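Cysteine desulfurase (Stenotrophomonas maltophilia, PDB 6WCI) probably removes sulfur from L-cysteine, using pyridoxal 5'-phosphate, to leave L-alanine and pass the sulfur to a carrier. Local coordinates at residues Val135-Arg140 against Arg162-Thr167; Gly214-Val219 against Gly236-Ala241. All blocks are in the same frame, centred on the assembly; numbering follows the deposited sequence.

How the contacts relate
Both contacts are parallel strand pairs of one seven-stranded mixed sheet, and they illustrate how the parallel part of a mixed sheet is built up from beta-alpha-beta units. Contact 1 comes first along the chain and is complete before contact 2 begins. It joins strand 135-139 to strand 160-164, which is outermost on its side of the sheet within this chain; contact 2 joins the more interior strands 216-220 and 239-243. Strand 185-191 lies between the two pairs, hydrogen-bonded to both. The centres are about 15 Å apart and the nearest atoms about 6 Å, without touching. The sheet belongs to the class-V aminotransferase fold; in this enzyme pyridoxal 5'-phosphate is bound to Lys246, shortly after strand 239-243.

Contact 1: Val135-Arg140 against Arg162-Thr167; sequences VILITR and RVAEIT
Arg140 and Glu165 lie side by side and point the same way, their guanidinium and carboxylate planes 28° apart. The grip is side-on: NE of Arg140 reaches OE1 of Glu165 at 3.1 Å, tilted somewhat from the guanidinium plane, while Arg140 NH2 meets Glu165 OE2 in that plane by an almost straight bond (175°). Both oxygens use their syn lone pairs. The arginine chain is bent at chi2 and chi3, which set CD and then NE where NE can face the carboxylate; NH1 bonds to Pro387 O. Nearer the backbone of Arg140, Ile166 crosses its side chain at about a right angle, with Ile166 CG2 3.9 Å from Arg140 CB. Arg140 and Glu165 are the first residues beyond two parallel strands, 135-139 and 160-164, joined through helix 148-157 as a beta-alpha-beta unit. Four backbone bonds alternate in direction across the pair, from Arg162 N to Ile136 O (2.9 Å) at one end to Arg140 N to Ala164 O (2.8 Å) at the other. Val135 CG1 sits over the centre of the Arg162 guanidinium, 4.0 Å above its plane, and also touches Arg162 CB. Leu137 holds CG anti to its backbone N (chi1 -173°); its CD1 lies 3.2 Å from Arg162 O and also rests against Arg162 CG. Arg162 NH1 is bonded to Thr182 OG1. On the face of Ile138 and Val163, Phe281 of the second subunit packs against both residues and against Arg140.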
ATOM      1  N   VAL B 135       5.997  26.874  14.281  1.00 44.48           N
ATOM      2  CA  VAL B 135       4.682  26.445  14.731  1.00 41.40           C
ATOM      3  C   VAL B 135       3.990  25.726  13.594  1.00 34.31           C
ATOM      4  O   VAL B 135       4.006  26.205  12.454  1.00 41.42           O
ATOM      5  CB  VAL B 135       3.850  27.640  15.222  1.00 40.51           C
ATOM      6  CG1 VAL B 135       2.403  27.211  15.515  1.00 42.65           C
ATOM      7  CG2 VAL B 135       4.516  28.227  16.445  1.00 39.90           C
ATOM      8  N   ILE B 136       3.422  24.559  13.900  1.00 34.23           N
ATOM      9  CA  ILE B 136       2.515  23.845  13.012  1.00 36.18           C
ATOM     10  C   ILE B 136       1.103  24.093  13.528  1.00 42.33           C
ATOM     11  O   ILE B 136       0.799  23.822  14.696  1.00 36.28           O
ATOM     12  CB  ILE B 136       2.823  22.341  12.975  1.00 31.55           C
ATOM     13  CG1 ILE B 136       4.278  22.085  12.556  1.00 38.48           C
ATOM     14  CG2 ILE B 136       1.837  21.604  12.054  1.00 38.87           C
ATOM     15  CD1 ILE B 136       4.700  20.637  12.709  1.00 40.42           C
ATOM     16  N   LEU B 137       0.244  24.619  12.671  1.00 34.35           N
ATOM     17  CA  LEU B 137      -1.118  24.966  13.062  1.00 35.67           C
ATOM     18  C   LEU B 137      -2.044  23.882  12.524  1.00 34.98           C
ATOM     19  O   LEU B 137      -2.024  23.589  11.324  1.00 40.50           O
ATOM     20  CB  LEU B 137      -1.496  26.349  12.533  1.00 36.85           C
ATOM     21  CG  LEU B 137      -2.835  26.931  12.998  1.00 44.50           C
ATOM     22  CD1 LEU B 137      -2.833  27.111  14.503  1.00 42.14           C
ATOM     23  CD2 LEU B 137      -3.127  28.251  12.303  1.00 45.99           C
ATOM     24  N   ILE B 138      -2.814  23.259  13.419  1.00 45.01           N
ATOM     25  CA  ILE B 138      -3.681  22.124  13.101  1.00 41.17           C
ATOM     26  C   ILE B 138      -5.072  22.440  13.623  1.00 42.79           C
ATOM     27  O   ILE B 138      -5.207  22.870  14.772  1.00 39.83           O
ATOM     28  CB  ILE B 138      -3.174  20.820  13.752  1.00 34.26           C
ATOM     29  CG1 ILE B 138      -1.670  20.621  13.484  1.00 38.42           C
ATOM     30  CG2 ILE B 138      -4.030  19.623  13.316  1.00 33.77           C
ATOM     31  CD1 ILE B 138      -1.091  19.409  14.187  1.00 35.79           C
ATOM     32  N   THR B 139      -6.105  22.203  12.812  1.00 46.15           N
ATOM     33  CA  THR B 139      -7.451  22.551  13.269  1.00 47.20           C
ATOM     34  C   THR B 139      -7.979  21.519  14.260  1.00 45.16           C
ATOM     35  O   THR B 139      -7.602  20.344  14.235  1.00 48.99           O
ATOM     36  CB  THR B 139      -8.449  22.673  12.115  1.00 48.66           C
ATOM     37  OG1 THR B 139      -9.124  21.422  11.928  1.00 46.92           O
ATOM     38  CG2 THR B 139      -7.767  23.079  10.833  1.00 55.09           C
ATOM     39  N   ARG B 140      -8.875  21.986  15.132  1.00 44.29           N
ATOM     40  CA  ARG B 140      -9.525  21.151  16.135  1.00 52.23           C
ATOM     41  C   ARG B 140     -10.264  19.954  15.537  1.00 51.27           C
ATOM     42  O   ARG B 140     -10.457  18.950  16.232  1.00 46.51           O
ATOM     43  CB  ARG B 140     -10.496  22.030  16.939  1.00 61.44           C
ATOM     44  CG  ARG B 140     -11.384  21.311  17.928  1.00 66.56           C
ATOM     45  CD  ARG B 140     -10.572  20.629  19.008  1.00 67.22           C
ATOM     46  NE  ARG B 140      -9.781  21.580  19.782  1.00 63.31           N
ATOM     47  CZ  ARG B 140      -9.105  21.254  20.875  1.00 58.32           C
ATOM     48  NH1 ARG B 140      -9.136  20.001  21.320  1.00 57.73           N
ATOM     49  NH2 ARG B 140      -8.396  22.171  21.516  1.00 60.81           N
ATOM     50  N   ARG B 162       0.096  24.264  17.440  1.00 42.28           N
ATOM     51  CA  ARG B 162      -0.927  25.181  17.926  1.00 43.58           C
ATOM     52  C   ARG B 162      -2.249  24.816  17.265  1.00 44.52           C
ATOM     53  O   ARG B 162      -2.273  24.380  16.113  1.00 42.21           O
ATOM     54  CB  ARG B 162      -0.530  26.634  17.616  1.00 44.75           C
ATOM     55  CG  ARG B 162      -1.528  27.696  18.023  1.00 51.80           C
ATOM     56  CD  ARG B 162      -1.069  29.050  17.517  1.00 58.07           C
ATOM     57  NE  ARG B 162       0.225  29.434  18.078  1.00 61.30           N
ATOM     58  CZ  ARG B 162       0.969  30.433  17.610  1.00 62.84           C
ATOM     59  NH1 ARG B 162       0.538  31.130  16.565  1.00 63.84           N
ATOM     60  NH2 ARG B 162       2.141  30.731  18.176  1.00 53.76           N
ATOM     61  N   VAL B 163      -3.354  24.971  17.996  1.00 41.89           N
ATOM     62  CA  VAL B 163      -4.658  24.469  17.549  1.00 43.41           C
ATOM     63  C   VAL B 163      -5.497  25.614  17.002  1.00 43.85           C
ATOM     64  O   VAL B 163      -5.599  26.675  17.626  1.00 47.38           O
ATOM     65  CB  VAL B 163      -5.409  23.746  18.682  1.00 47.92           C
ATOM     66  CG1 VAL B 163      -6.758  23.211  18.164  1.00 47.18           C
ATOM     67  CG2 VAL B 163      -4.584  22.604  19.231  1.00 43.36           C
ATOM     68  N   ALA B 164      -6.106  25.399  15.839  1.00 45.67           N
ATOM     69  CA  ALA B 164      -7.085  26.327  15.285  1.00 48.14           C
ATOM     70  C   ALA B 164      -8.488  25.890  15.709  1.00 47.31           C
ATOM     71  O   ALA B 164      -8.928  24.790  15.363  1.00 49.49           O
ATOM     72  CB  ALA B 164      -6.956  26.387  13.762  1.00 47.70           C
ATOM     73  N   GLU B 165      -9.192  26.751  16.450  1.00 46.14           N
ATOM     74  CA  GLU B 165     -10.403  26.315  17.128  1.00 49.25           C
ATOM     75  C   GLU B 165     -11.617  26.341  16.201  1.00 48.51           C
ATOM     76  O   GLU B 165     -11.608  26.922  15.115  1.00 47.53           O
ATOM     77  CB  GLU B 165     -10.692  27.185  18.364  1.00 56.38           C
ATOM     78  CG  GLU B 165      -9.795  26.928  19.582  1.00 49.72           C
ATOM     79  CD  GLU B 165      -9.562  25.436  19.882  1.00 65.79           C
ATOM     80  OE1 GLU B 165     -10.419  24.585  19.545  1.00 62.81           O
ATOM     81  OE2 GLU B 165      -8.500  25.115  20.465  1.00 60.38           O
ATOM     82  N   ILE B 166     -12.684  25.700  16.665  1.00 49.90           N
ATOM     83  CA  ILE B 166     -13.951  25.668  15.957  1.00 51.03           C
ATOM     84  C   ILE B 166     -15.000  26.321  16.849  1.00 53.46           C
ATOM     85  O   ILE B 166     -14.816  26.460  18.058  1.00 58.81           O
ATOM     86  CB  ILE B 166     -14.366  24.231  15.573  1.00 51.73           C
ATOM     87  CG1 ILE B 166     -14.600  23.385  16.823  1.00 53.06           C
ATOM     88  CG2 ILE B 166     -13.281  23.572  14.701  1.00 47.13           C
ATOM     89  CD1 ILE B 166     -15.574  22.231  16.607  1.00 55.00           C
ATOM     90  N   THR B 167     -16.102  26.729  16.238  1.00 57.04           N
ATOM     91  CA  THR B 167     -17.243  27.224  16.995  1.00 56.43           C
ATOM     92  C   THR B 167     -18.269  26.112  17.197  1.00 60.58           C
ATOM     93  O   THR B 167     -18.307  25.141  16.435  1.00 61.19           O
ATOM     94  CB  THR B 167     -17.879  28.422  16.280  1.00 61.61           C
ATOM     95  OG1 THR B 167     -18.177  28.082  14.925  1.00 68.18           O
ATOM     96  CG2 THR B 167     -16.930  29.590  16.284  1.00 64.03           C
TER

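Contact 2: Gly214-Val219 against Gly236-Ala241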
ATOM      1  N   GLY B 214       3.000  33.253   4.008  1.00 44.74           N
ATOM      2  CA  GLY B 214       4.071  32.276   3.905  1.00 43.93           C
ATOM      3  C   GLY B 214       3.823  31.010   4.696  1.00 44.71           C
ATOM      4  O   GLY B 214       4.759  30.457   5.285  1.00 46.71           O
ATOM      5  N   ILE B 215       2.584  30.532   4.721  1.00 38.72           N
ATOM      6  CA  ILE B 215       2.223  29.353   5.500  1.00 35.88           C
ATOM      7  C   ILE B 215       1.845  28.229   4.542  1.00 36.11           C
ATOM      8  O   ILE B 215       0.906  28.366   3.743  1.00 41.41           O
ATOM      9  CB  ILE B 215       1.087  29.658   6.486  1.00 38.91           C
ATOM     10  CG1 ILE B 215       1.558  30.680   7.525  1.00 37.79           C
ATOM     11  CG2 ILE B 215       0.602  28.374   7.149  1.00 40.71           C
ATOM     12  CD1 ILE B 215       0.468  31.159   8.463  1.00 39.04           C
ATOM     13  N   ILE B 216       2.579  27.118   4.620  1.00 36.73           N
ATOM     14  CA  ILE B 216       2.276  25.954   3.796  1.00 35.28           C
ATOM     15  C   ILE B 216       0.964  25.324   4.250  1.00 34.48           C
ATOM     16  O   ILE B 216       0.705  25.179   5.452  1.00 35.87           O
ATOM     17  CB  ILE B 216       3.423  24.931   3.870  1.00 31.42           C
ATOM     18  CG1 ILE B 216       4.711  25.510   3.261  1.00 39.73           C
ATOM     19  CG2 ILE B 216       3.002  23.623   3.205  1.00 29.60           C
ATOM     20  CD1 ILE B 216       4.564  25.979   1.817  1.00 45.65           C
ATOM     21  N   THR B 217       0.133  24.929   3.292  1.00 31.73           N
ATOM     22  CA  THR B 217      -1.140  24.283   3.596  1.00 33.47           C
ATOM     23  C   THR B 217      -1.128  22.831   3.139  1.00 32.68           C
ATOM     24  O   THR B 217      -0.833  22.545   1.972  1.00 30.80           O
ATOM     25  CB  THR B 217      -2.313  25.015   2.949  1.00 36.74           C
ATOM     26  OG1 THR B 217      -2.048  25.250   1.560  1.00 38.26           O
ATOM     27  CG2 THR B 217      -2.560  26.332   3.647  1.00 34.32           C
ATOM     28  N   VAL B 218      -1.464  21.929   4.062  1.00 33.40           N
ATOM     29  CA  VAL B 218      -1.710  20.521   3.773  1.00 31.42           C
ATOM     30  C   VAL B 218      -3.205  20.260   3.967  1.00 35.50           C
ATOM     31  O   VAL B 218      -3.716  20.298   5.096  1.00 36.65           O
ATOM     32  CB  VAL B 218      -0.861  19.605   4.665  1.00 33.11           C
ATOM     33  CG1 VAL B 218      -1.097  18.158   4.297  1.00 28.56           C
ATOM     34  CG2 VAL B 218       0.630  19.967   4.537  1.00 34.41           C
ATOM     35  N   VAL B 219      -3.917  20.007   2.875  1.00 32.48           N
ATOM     36  CA  VAL B 219      -5.370  19.888   2.903  1.00 32.11           C
ATOM     37  C   VAL B 219      -5.740  18.413   2.808  1.00 37.74           C
ATOM     38  O   VAL B 219      -5.333  17.712   1.868  1.00 32.21           O
ATOM     39  CB  VAL B 219      -6.026  20.703   1.776  1.00 37.10           C
ATOM     40  CG1 VAL B 219      -7.514  20.481   1.765  1.00 41.41           C
ATOM     41  CG2 VAL B 219      -5.713  22.181   1.937  1.00 33.43           C
ATOM     42  N   GLY B 236      -5.558  26.328  -4.579  1.00 42.61           N
ATOM     43  CA  GLY B 236      -4.385  27.111  -4.252  1.00 39.29           C
ATOM     44  C   GLY B 236      -3.647  26.629  -3.025  1.00 41.14           C
ATOM     45  O   GLY B 236      -2.972  27.425  -2.365  1.00 43.90           O
ATOM     46  N   CYS B 237      -3.772  25.351  -2.687  1.00 37.16           N
ATOM     47  CA  CYS B 237      -3.048  24.775  -1.567  1.00 39.99           C
ATOM     48  C   CYS B 237      -1.681  24.279  -2.037  1.00 39.75           C
ATOM     49  O   CYS B 237      -1.402  24.220  -3.236  1.00 37.43           O
ATOM     50  CB  CYS B 237      -3.854  23.638  -0.937  1.00 39.78           C
ATOM     51  SG  CYS B 237      -4.290  22.271  -2.075  1.00 38.10           S
ATOM     52  N   ASP B 238      -0.816  23.933  -1.077  1.00 31.21           N
ATOM     53  CA  ASP B 238       0.487  23.356  -1.411  1.00 37.68           C
ATOM     54  C   ASP B 238       0.461  21.833  -1.555  1.00 37.12           C
ATOM     55  O   ASP B 238       1.281  21.276  -2.299  1.00 30.09           O
ATOM     56  CB  ASP B 238       1.519  23.736  -0.349  1.00 37.42           C
ATOM     57  CG  ASP B 238       1.705  25.232  -0.242  1.00 40.57           C
ATOM     58  OD1 ASP B 238       2.376  25.804  -1.129  1.00 40.96           O
ATOM     59  OD2 ASP B 238       1.137  25.833   0.705  1.00 33.20           O
ATOM     60  N   PHE B 239      -0.435  21.154  -0.843  1.00 31.02           N
ATOM     61  CA  PHE B 239      -0.519  19.696  -0.812  1.00 28.37           C
ATOM     62  C   PHE B 239      -1.968  19.306  -0.568  1.00 29.06           C
ATOM     63  O   PHE B 239      -2.594  19.862   0.326  1.00 29.76           O
ATOM     64  CB  PHE B 239       0.303  19.082   0.323  1.00 27.60           C
ATOM     65  CG  PHE B 239       1.775  19.371   0.260  1.00 38.23           C
ATOM     66  CD1 PHE B 239       2.631  18.536  -0.450  1.00 35.14           C
ATOM     67  CD2 PHE B 239       2.310  20.436   0.955  1.00 32.99           C
ATOM     68  CE1 PHE B 239       3.998  18.793  -0.491  1.00 33.26           C
ATOM     69  CE2 PHE B 239       3.669  20.697   0.924  1.00 35.88           C
ATOM     70  CZ  PHE B 239       4.517  19.872   0.198  1.00 34.43           C
ATOM     71  N   TYR B 240      -2.458  18.290  -1.293  1.00 28.98           N
ATOM     72  CA  TYR B 240      -3.829  17.805  -1.155  1.00 29.80           C
ATOM     73  C   TYR B 240      -3.828  16.279  -1.196  1.00 29.30           C
ATOM     74  O   TYR B 240      -3.281  15.684  -2.131  1.00 30.08           O
ATOM     75  CB  TYR B 240      -4.713  18.385  -2.266  1.00 35.21           C
ATOM     76  CG  TYR B 240      -6.213  18.228  -2.074  1.00 37.75           C
ATOM     77  CD1 TYR B 240      -6.864  17.057  -2.429  1.00 32.34           C
ATOM     78  CD2 TYR B 240      -6.976  19.272  -1.565  1.00 37.71           C
ATOM     79  CE1 TYR B 240      -8.257  16.930  -2.269  1.00 33.69           C
ATOM     80  CE2 TYR B 240      -8.349  19.156  -1.404  1.00 41.88           C
ATOM     81  CZ  TYR B 240      -8.983  17.988  -1.751  1.00 34.71           C
ATOM     82  OH  TYR B 240     -10.353  17.893  -1.579  1.00 42.47           O
ATOM     83  N   ALA B 241      -4.419  15.652  -0.176  1.00 31.90           N
ATOM     84  CA  ALA B 241      -4.379  14.204   0.020  1.00 33.13           C
ATOM     85  C   ALA B 241      -5.775  13.590  -0.089  1.00 36.97           C
ATOM     86  O   ALA B 241      -6.728  14.099   0.501  1.00 33.59           O
ATOM     87  CB  ALA B 241      -3.786  13.874   1.392  1.00 31.91           C
TER
HETATM   88  O   HOH W   1       1.012  28.457   1.156  1.00 34.12           O
HETATM   89  O   HOH W   2      -1.907  27.852   0.774  1.00 28.48           O
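Asp238 holds CG anti to its carbonyl carbon (chi1 -61°), and Thr217 sets OG1 between its backbone N and carbonyl carbon (chi1 50°); these settings place the carboxylate carbon and the hydroxyl oxygen where the segments come together, just ahead of strand 239-243. Strands 216-220 and 239-243 belong to a beta-alpha-beta unit whose connection includes the short helix 232-235. Asp238 OD2 takes the Thr217 N-H on its anti lone pair at 2.9 Å, so a carboxylate serves as acceptor for a strand amide. In return, Asp238 N donates to Thr217 OG1 (3.2 Å), and only weakly to Thr217 O. A water placed between Asp238 OD2 and Ile215 O lies 2.7 Å from OD2, while OD1 forms a salt bridge with Arg211 and a hydrogen bond with His262; this company would be expected to favour the ionised acid. Ile216 crosses the aspartate at about a right angle, with CD1 3.6 Å from Asp238 CG, and its CG2 meets the edge of the Phe239 ring in plane, 3.8 Å from CE2. Regular strand bonding follows: Val219 N to Phe239 O is nearly straight (174°), and Ala241 N binds Val219 O. On the face carrying Val219 and Tyr240, Tyr240 OH is bonded to His192 ND1. There Val219 puts its two methyls to different uses, CG2 lying 3.7 Å from Cys237 CB and CG1 lying 3.5 Å from Tyr240 CE2.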